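Local coordinates for putative phosphoribosyltransferase (Neisseria gonorrhoeae, PDB 5VOG) that binds the alarmone ppGpp and probably acts as a phosphoribosyltransferase, the glycosyl-transfer activity expected of its type I family, at the interface of chains A and B. Coordinates in Å, arbitrary orientation; residue numbers count along the deposited sequence, not the author numbering. Chains: chain A/B, Putative phosphoribosyltransferase.

The three contacts sample one two-fold symmetric interface between two copies of the protein. Contacts 1 and 2 adjoin, their C-alpha centres about 8 Å apart, and share A:Tyr17, A:Pro165 and B:His21; contact 3 lies about 17 Å from each. It uses elements of contact 2 with the chains exchanged: helices 17-33 and 49-59 now come from chain A, and the 3-10 turn 165-167 with the segment after it comes from chain B. B:His21 and A:His21 thus make the same bond, to A:Ala168 O and B:Ala168 O. Such reciprocity suits a symmetric dimer, though the structure alone does not establish it as the biological one.

Contact 1: the interface of chains A and B. Residues chain A 17, 165, 171-172, 175; chain B 17-18, 21-22.
Helical backbone runs through both sides of this patch, with phi/psi of -55/-44° at A:Tyr17 and B:Tyr17, which start helix 17-33 in each chain; A:Asp172 in helix 171-179 is helical too. The tyrosines meet through their beta carbons, CB to CB 3.3 Å, while their rings diverge. The A:Tyr17 ring lies with one face under A:Pro165 CB and its edge toward chain B, where its phenol OH hydrogen-bonds B:His21 ND1 (2.7 Å) in the imidazole plane; the donor cannot be told. B:Arg22 meets A:Asp172 in an end-on salt bridge, NH2 to OD1 at a very short separation and NH1 hydrogen-bonded to OD2 (2.8 Å), each on the syn side but tilted out of the carboxylate plane. The carboxylate is turned 37° from the guanidinium, whose rotation the two bonds fix while A:Ile171 CG2 packs 3.8 Å above its face. Tip to tip, A:Asn175 ND2 donates to B:Asp18 OD2 (2.8 Å) from above the carboxylate plane. B:Asp18 OD1 reaches a water at 2.7 Å that also joins A:Asn175 OD1 and A:Tyr17 N. These polar bonds tie helices 17-33 and 171-179 of one subunit to helix 17-33 of the other and would hold the pair in register if this dimer is biological.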
loop_
_atom_site.group_PDB
_atom_site.type_symbol
_atom_site.label_atom_id
_atom_site.label_comp_id
_atom_site.label_asym_id
_atom_site.label_seq_id
_atom_site.Cartn_x
_atom_site.Cartn_y
_atom_site.Cartn_z
ATOM N N TYR A 17 -8.114 6.593 10.915
ATOM C CA TYR A 17 -6.838 5.928 10.664
ATOM C C TYR A 17 -6.291 5.305 11.939
ATOM O O TYR A 17 -5.816 4.166 11.928
ATOM C CB TYR A 17 -5.811 6.909 10.098
ATOM C CG TYR A 17 -5.940 7.230 8.624
ATOM C CD1 TYR A 17 -5.628 6.280 7.651
ATOM C CD2 TYR A 17 -6.321 8.502 8.200
ATOM C CE1 TYR A 17 -5.736 6.575 6.299
ATOM C CE2 TYR A 17 -6.425 8.808 6.848
ATOM C CZ TYR A 17 -6.131 7.844 5.902
ATOM O OH TYR A 17 -6.231 8.145 4.555
ATOM N N PRO A 165 -11.070 5.602 6.196
ATOM C CA PRO A 165 -10.536 6.970 6.137
ATOM C C PRO A 165 -9.813 7.265 4.833
ATOM O O PRO A 165 -9.744 8.430 4.416
ATOM C CB PRO A 165 -9.590 7.026 7.345
ATOM C CG PRO A 165 -9.172 5.592 7.567
ATOM C CD PRO A 165 -10.384 4.766 7.200
ATOM N N ILE A 171 -11.464 14.581 5.583
ATOM C CA ILE A 171 -11.097 13.733 6.717
ATOM C C ILE A 171 -11.682 14.274 8.020
ATOM O O ILE A 171 -11.942 13.504 8.955
ATOM C CB ILE A 171 -9.564 13.572 6.789
ATOM C CG1 ILE A 171 -9.160 12.466 7.772
ATOM C CG2 ILE A 171 -8.889 14.892 7.151
ATOM C CD1 ILE A 171 -9.629 11.054 7.391
ATOM N N ASP A 172 -11.906 15.589 8.113
ATOM C CA ASP A 172 -12.527 16.135 9.315
ATOM C C ASP A 172 -13.966 15.663 9.456
ATOM O O ASP A 172 -14.400 15.293 10.554
ATOM C CB ASP A 172 -12.478 17.662 9.298
ATOM C CG ASP A 172 -11.073 18.198 9.444
ATOM O OD1 ASP A 172 -10.374 17.789 10.394
ATOM O OD2 ASP A 172 -10.667 19.019 8.600
ATOM N N ASN A 175 -13.909 11.986 10.386
ATOM C CA ASN A 175 -13.618 11.754 11.795
ATOM C C ASN A 175 -14.812 12.105 12.668
ATOM O O ASN A 175 -15.058 11.445 13.683
ATOM C CB ASN A 175 -12.394 12.558 12.230
ATOM C CG ASN A 175 -11.096 11.999 11.675
ATOM O OD1 ASN A 175 -11.007 10.820 11.307
ATOM N ND2 ASN A 175 -10.074 12.844 11.620
ATOM N N TYR B 17 -1.467 10.384 10.884
ATOM C CA TYR B 17 -2.093 9.899 9.657
ATOM C C TYR B 17 -2.908 10.997 8.992
ATOM O O TYR B 17 -2.842 11.178 7.774
ATOM C CB TYR B 17 -2.996 8.698 9.942
ATOM C CG TYR B 17 -2.297 7.367 10.119
ATOM C CD1 TYR B 17 -1.705 6.716 9.036
ATOM C CD2 TYR B 17 -2.275 6.731 11.358
ATOM C CE1 TYR B 17 -1.073 5.491 9.193
ATOM C CE2 TYR B 17 -1.650 5.500 11.523
ATOM C CZ TYR B 17 -1.052 4.884 10.440
ATOM O OH TYR B 17 -0.430 3.658 10.599
ATOM N N ASP B 18 -3.681 11.748 9.784
ATOM C CA ASP B 18 -4.519 12.803 9.218
ATOM C C ASP B 18 -3.681 13.930 8.625
ATOM O O ASP B 18 -4.045 14.488 7.582
ATOM C CB ASP B 18 -5.460 13.363 10.278
ATOM C CG ASP B 18 -6.570 12.391 10.664
ATOM O OD1 ASP B 18 -6.715 11.340 10.007
ATOM O OD2 ASP B 18 -7.303 12.683 11.632
ATOM N N HIS B 21 -2.766 12.635 5.248
ATOM C CA HIS B 21 -3.949 12.649 4.391
ATOM C C HIS B 21 -4.218 14.044 3.830
ATOM O O HIS B 21 -4.503 14.193 2.633
ATOM C CB HIS B 21 -5.150 12.134 5.193
ATOM C CG HIS B 21 -6.405 11.964 4.391
ATOM N ND1 HIS B 21 -6.857 10.731 3.970
ATOM C CD2 HIS B 21 -7.313 12.868 3.953
ATOM C CE1 HIS B 21 -7.988 10.886 3.304
ATOM N NE2 HIS B 21 -8.287 12.173 3.280
ATOM N N ARG B 22 -4.106 15.082 4.670
ATOM C CA ARG B 22 -4.349 16.448 4.208
ATOM C C ARG B 22 -3.316 16.878 3.170
ATOM O O ARG B 22 -3.649 17.576 2.203
ATOM C CB ARG B 22 -4.350 17.412 5.397
ATOM C CG ARG B 22 -5.427 17.130 6.437
ATOM C CD ARG B 22 -5.269 18.015 7.669
ATOM N NE ARG B 22 -6.078 17.534 8.789
ATOM C CZ ARG B 22 -7.349 17.870 8.997
ATOM N NH1 ARG B 22 -7.966 18.696 8.160
ATOM N NH2 ARG B 22 -8.005 17.382 10.041
HETATM O O HOH W 1 -8.642 9.570 10.758
#

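Contact 2: the interface of chains A and B. Residues chain A 17, 46, 50, 165-168; chain B 21, 53-54, 57.
The 3-10 turn 165-167 of chain A and A:Ala168 after it, with A:Ile50 of helix 49-59, A:Tyr17 of helix 17-33 and the loop at A:Gly46, meet helix 49-59 of chain B and B:His21 from helix 17-33. All belong to the phosphoribosyltransferase domain of the type I family. B:Arg53 has the largest area hidden in this patch, 80 Å². Its chain leaves the backbone with CG anti to N and then bends at chi2 (58°), which carries the guanidinium over the indole edge of A:Trp166: CD1 stands above the centre of the guanidinium, 3.4 Å from CZ, with the two planes 67° apart, an edge-to-face approach. In the guanidinium plane, NH2 forms a salt bridge to A:Asp167 OD1 at 2.7 Å, nearly straight at the hydrogen and on the syn side, tilted out of the carboxylate plane. NH1 makes a weak bond to A:Trp166 O. Nearer the backbone, B:Arg53 CG packs against the A:Ile50 CD1 methyl at 3.6 Å, crossing it at about a right angle. A:Ile50 CB and A:Pro165 CD lie over opposite faces of the indole, toward its rim, and would restrict its tilt. B:His21 NE2, the second imidazole nitrogen, donates to A:Ala168 O (2.8 Å) in the carbonyl plane, which together with its ND1 bond to A:Tyr17 fixes the ring rotation. B:Met54 CE touches A:Tyr17 CZ at 3.6 Å, and B:Cys57 SG lies 3.7 Å from A:Asp167 CA.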
loop_
_atom_site.group_PDB
_atom_site.type_symbol
_atom_site.label_atom_id
_atom_site.label_comp_id
_atom_site.label_asym_id
_atom_site.label_seq_id
_atom_site.Cartn_x
_atom_site.Cartn_y
_atom_site.Cartn_z
ATOM N N TYR A 17 -8.114 6.593 10.915
ATOM C CA TYR A 17 -6.838 5.928 10.664
ATOM C C TYR A 17 -6.291 5.305 11.939
ATOM O O TYR A 17 -5.816 4.166 11.928
ATOM C CB TYR A 17 -5.811 6.909 10.098
ATOM C CG TYR A 17 -5.940 7.230 8.624
ATOM C CD1 TYR A 17 -5.628 6.280 7.651
ATOM C CD2 TYR A 17 -6.321 8.502 8.200
ATOM C CE1 TYR A 17 -5.736 6.575 6.299
ATOM C CE2 TYR A 17 -6.425 8.808 6.848
ATOM C CZ TYR A 17 -6.131 7.844 5.902
ATOM O OH TYR A 17 -6.231 8.145 4.555
ATOM N N GLY A 46 -6.400 -2.766 -4.200
ATOM C CA GLY A 46 -5.893 -1.594 -3.504
ATOM C C GLY A 46 -6.189 -1.583 -2.013
ATOM O O GLY A 46 -5.524 -0.866 -1.258
ATOM N N ILE A 50 -2.813 -0.441 2.668
ATOM C CA ILE A 50 -2.620 0.292 3.919
ATOM C C ILE A 50 -2.595 -0.687 5.095
ATOM O O ILE A 50 -1.671 -0.616 5.912
ATOM C CB ILE A 50 -3.663 1.411 4.082
ATOM C CG1 ILE A 50 -3.473 2.441 2.955
ATOM C CG2 ILE A 50 -3.508 2.070 5.444
ATOM C CD1 ILE A 50 -4.408 3.625 3.006
ATOM N N PRO A 165 -11.070 5.602 6.196
ATOM C CA PRO A 165 -10.536 6.970 6.137
ATOM C C PRO A 165 -9.813 7.265 4.833
ATOM O O PRO A 165 -9.744 8.430 4.416
ATOM C CB PRO A 165 -9.590 7.026 7.345
ATOM C CG PRO A 165 -9.172 5.592 7.567
ATOM C CD PRO A 165 -10.384 4.766 7.200
ATOM N N TRP A 166 -9.276 6.242 4.175
ATOM C CA TRP A 166 -8.585 6.441 2.910
ATOM C C TRP A 166 -9.541 6.622 1.741
ATOM O O TRP A 166 -9.086 6.731 0.598
ATOM C CB TRP A 166 -7.627 5.280 2.651
ATOM C CG TRP A 166 -8.171 3.872 2.846
ATOM C CD1 TRP A 166 -8.971 3.173 1.983
ATOM C CD2 TRP A 166 -7.883 2.978 3.937
ATOM N NE1 TRP A 166 -9.204 1.905 2.476
ATOM C CE2 TRP A 166 -8.551 1.764 3.672
ATOM C CE3 TRP A 166 -7.135 3.094 5.113
ATOM C CZ2 TRP A 166 -8.477 0.668 4.532
ATOM C CZ3 TRP A 166 -7.064 2.005 5.969
ATOM C CH2 TRP A 166 -7.743 0.812 5.679
ATOM N N ASP A 167 -10.849 6.680 2.005
ATOM C CA ASP A 167 -11.847 7.104 1.030
ATOM C C ASP A 167 -12.475 8.450 1.382
ATOM O O ASP A 167 -13.439 8.866 0.726
ATOM C CB ASP A 167 -12.953 6.055 0.899
ATOM C CG ASP A 167 -12.487 4.791 0.213
ATOM O OD1 ASP A 167 -11.711 4.884 -0.767
ATOM O OD2 ASP A 167 -12.902 3.697 0.668
ATOM N N ALA A 168 -11.955 9.145 2.390
ATOM C CA ALA A 168 -12.563 10.384 2.881
ATOM C C ALA A 168 -12.043 11.576 2.083
ATOM O O ALA A 168 -10.880 11.968 2.227
ATOM C CB ALA A 168 -12.264 10.570 4.363
ATOM N N HIS B 21 -2.766 12.635 5.248
ATOM C CA HIS B 21 -3.949 12.649 4.391
ATOM C C HIS B 21 -4.218 14.044 3.830
ATOM O O HIS B 21 -4.503 14.193 2.633
ATOM C CB HIS B 21 -5.150 12.134 5.193
ATOM C CG HIS B 21 -6.405 11.964 4.391
ATOM N ND1 HIS B 21 -6.857 10.731 3.970
ATOM C CD2 HIS B 21 -7.313 12.868 3.953
ATOM C CE1 HIS B 21 -7.988 10.886 3.304
ATOM N NE2 HIS B 21 -8.287 12.173 3.280
ATOM N N ARG B 53 -2.384 4.801 -1.888
ATOM C CA ARG B 53 -3.798 4.512 -1.666
ATOM C C ARG B 53 -4.544 5.749 -1.173
ATOM O O ARG B 53 -5.709 5.953 -1.544
ATOM C CB ARG B 53 -3.969 3.339 -0.697
ATOM C CG ARG B 53 -5.442 2.978 -0.434
ATOM C CD ARG B 53 -6.186 2.631 -1.724
ATOM N NE ARG B 53 -7.616 2.371 -1.537
ATOM C CZ ARG B 53 -8.548 3.313 -1.435
ATOM N NH1 ARG B 53 -8.219 4.607 -1.482
ATOM N NH2 ARG B 53 -9.822 2.962 -1.289
ATOM N N MET B 54 -3.886 6.611 -0.385
ATOM C CA MET B 54 -4.497 7.898 -0.060
ATOM C C MET B 54 -4.723 8.722 -1.322
ATOM O O MET B 54 -5.781 9.340 -1.496
ATOM C CB MET B 54 -3.622 8.674 0.930
ATOM C CG MET B 54 -3.585 8.093 2.343
ATOM S SD MET B 54 -2.419 9.084 3.307
ATOM C CE MET B 54 -2.750 8.496 4.969
ATOM N N CYS B 57 -7.882 8.073 -3.436
ATOM C CA CYS B 57 -9.117 8.730 -3.021
ATOM C C CYS B 57 -9.420 9.930 -3.903
ATOM O O CYS B 57 -10.585 10.202 -4.226
ATOM C CB CYS B 57 -8.993 9.165 -1.563
ATOM S SG CYS B 57 -10.450 9.944 -0.890
#

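Contact 3: the interface of chains A and B. Residues chain A 21, 25, 57-58; chain B 167-169.
Helices 17-33 and 49-59 of chain A, part of the phosphoribosyltransferase domain of the type I family, receive the segment of chain B that follows its 3-10 turn 165-167. B:Leu169 crosses to them with both backbone carbonyl and side chain. The carbonyl oxygen accepts a hydrogen bond from the A:Lys25 ammonium, NZ to B:Leu169 O 3.0 Å, from a donor tilted 32° out of the carbonyl plane. The lysine chain is extended throughout, CG anti to the backbone N (chi1 -178°), and this full length spans the distance from helix to segment. One residue earlier, the carbonyl of B:Ala168 is met by A:His21 NE2, so successive backbone oxygens are taken by side chains one helical turn apart. Beside these two bonds lies A:Phe58. Its ring presents an edge to B:Leu169 O, and its CD1 touches the CD2 methyl of B:Leu169 at 3.8 Å, the side chains running past each other in opposite directions. Within its own chain the ring is held from both faces, by A:Cys57 SG 4.2 Å above its centre and by A:Lys25 CA 3.7 Å above the opposite face, toward the rim. A:Cys57 SG also meets B:Leu169 CD2, at 3.9 Å.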
loop_
_atom_site.group_PDB
_atom_site.type_symbol
_atom_site.label_atom_id
_atom_site.label_comp_id
_atom_site.label_asym_id
_atom_site.label_seq_id
_atom_site.Cartn_x
_atom_site.Cartn_y
_atom_site.Cartn_z
ATOM N N HIS A 21 -5.197 1.476 12.870
ATOM C CA HIS A 21 -3.855 1.180 13.365
ATOM C C HIS A 21 -3.900 0.342 14.642
ATOM O O HIS A 21 -3.149 -0.635 14.776
ATOM C CB HIS A 21 -3.107 2.499 13.596
ATOM C CG HIS A 21 -1.666 2.337 13.971
ATOM N ND1 HIS A 21 -0.636 2.547 13.079
ATOM C CD2 HIS A 21 -1.083 2.009 15.149
ATOM C CE1 HIS A 21 0.519 2.350 13.691
ATOM N NE2 HIS A 21 0.276 2.024 14.948
ATOM N N LYS A 25 -2.387 -3.508 15.196
ATOM C CA LYS A 25 -1.491 -3.934 16.269
ATOM C C LYS A 25 -2.013 -5.195 16.951
ATOM O O LYS A 25 -1.256 -6.144 17.202
ATOM C CB LYS A 25 -1.325 -2.807 17.291
ATOM C CG LYS A 25 -0.373 -3.128 18.434
ATOM C CD LYS A 25 -0.141 -1.923 19.330
ATOM C CE LYS A 25 0.894 -2.218 20.406
ATOM N NZ LYS A 25 1.174 -1.019 21.253
ATOM N N CYS A 57 4.797 -2.607 10.455
ATOM C CA CYS A 57 5.314 -1.992 11.672
ATOM C C CYS A 57 5.527 -3.031 12.761
ATOM O O CYS A 57 6.496 -2.957 13.529
ATOM C CB CYS A 57 4.340 -0.919 12.151
ATOM S SG CYS A 57 4.859 -0.036 13.611
ATOM N N PHE A 58 4.638 -4.019 12.826
ATOM C CA PHE A 58 4.638 -5.005 13.891
ATOM C C PHE A 58 5.217 -6.350 13.480
ATOM O O PHE A 58 5.755 -7.054 14.335
ATOM C CB PHE A 58 3.210 -5.185 14.408
ATOM C CG PHE A 58 2.591 -3.898 14.866
ATOM C CD1 PHE A 58 2.909 -3.370 16.110
ATOM C CD2 PHE A 58 1.717 -3.197 14.048
ATOM C CE1 PHE A 58 2.365 -2.167 16.526
ATOM C CE2 PHE A 58 1.173 -1.994 14.458
ATOM C CZ PHE A 58 1.492 -1.482 15.702
ATOM N N ASP B 167 5.000 3.685 11.304
ATOM C CA ASP B 167 6.098 3.082 12.049
ATOM C C ASP B 167 5.908 3.187 13.560
ATOM O O ASP B 167 6.827 2.851 14.318
ATOM C CB ASP B 167 7.430 3.731 11.666
ATOM C CG ASP B 167 7.880 3.373 10.269
ATOM O OD1 ASP B 167 7.714 2.199 9.861
ATOM O OD2 ASP B 167 8.400 4.281 9.575
ATOM N N ALA B 168 4.743 3.635 14.020
ATOM C CA ALA B 168 4.510 3.887 15.443
ATOM C C ALA B 168 4.037 2.611 16.133
ATOM O O ALA B 168 2.904 2.165 15.919
ATOM C CB ALA B 168 3.480 4.996 15.623
ATOM N N LEU B 169 4.888 2.037 16.984
ATOM C CA LEU B 169 4.425 0.957 17.847
ATOM C C LEU B 169 3.328 1.439 18.788
ATOM O O LEU B 169 2.399 0.687 19.105
ATOM C CB LEU B 169 5.594 0.370 18.637
ATOM C CG LEU B 169 6.663 -0.344 17.807
ATOM C CD1 LEU B 169 7.799 -0.803 18.718
ATOM C CD2 LEU B 169 6.073 -1.522 17.048
#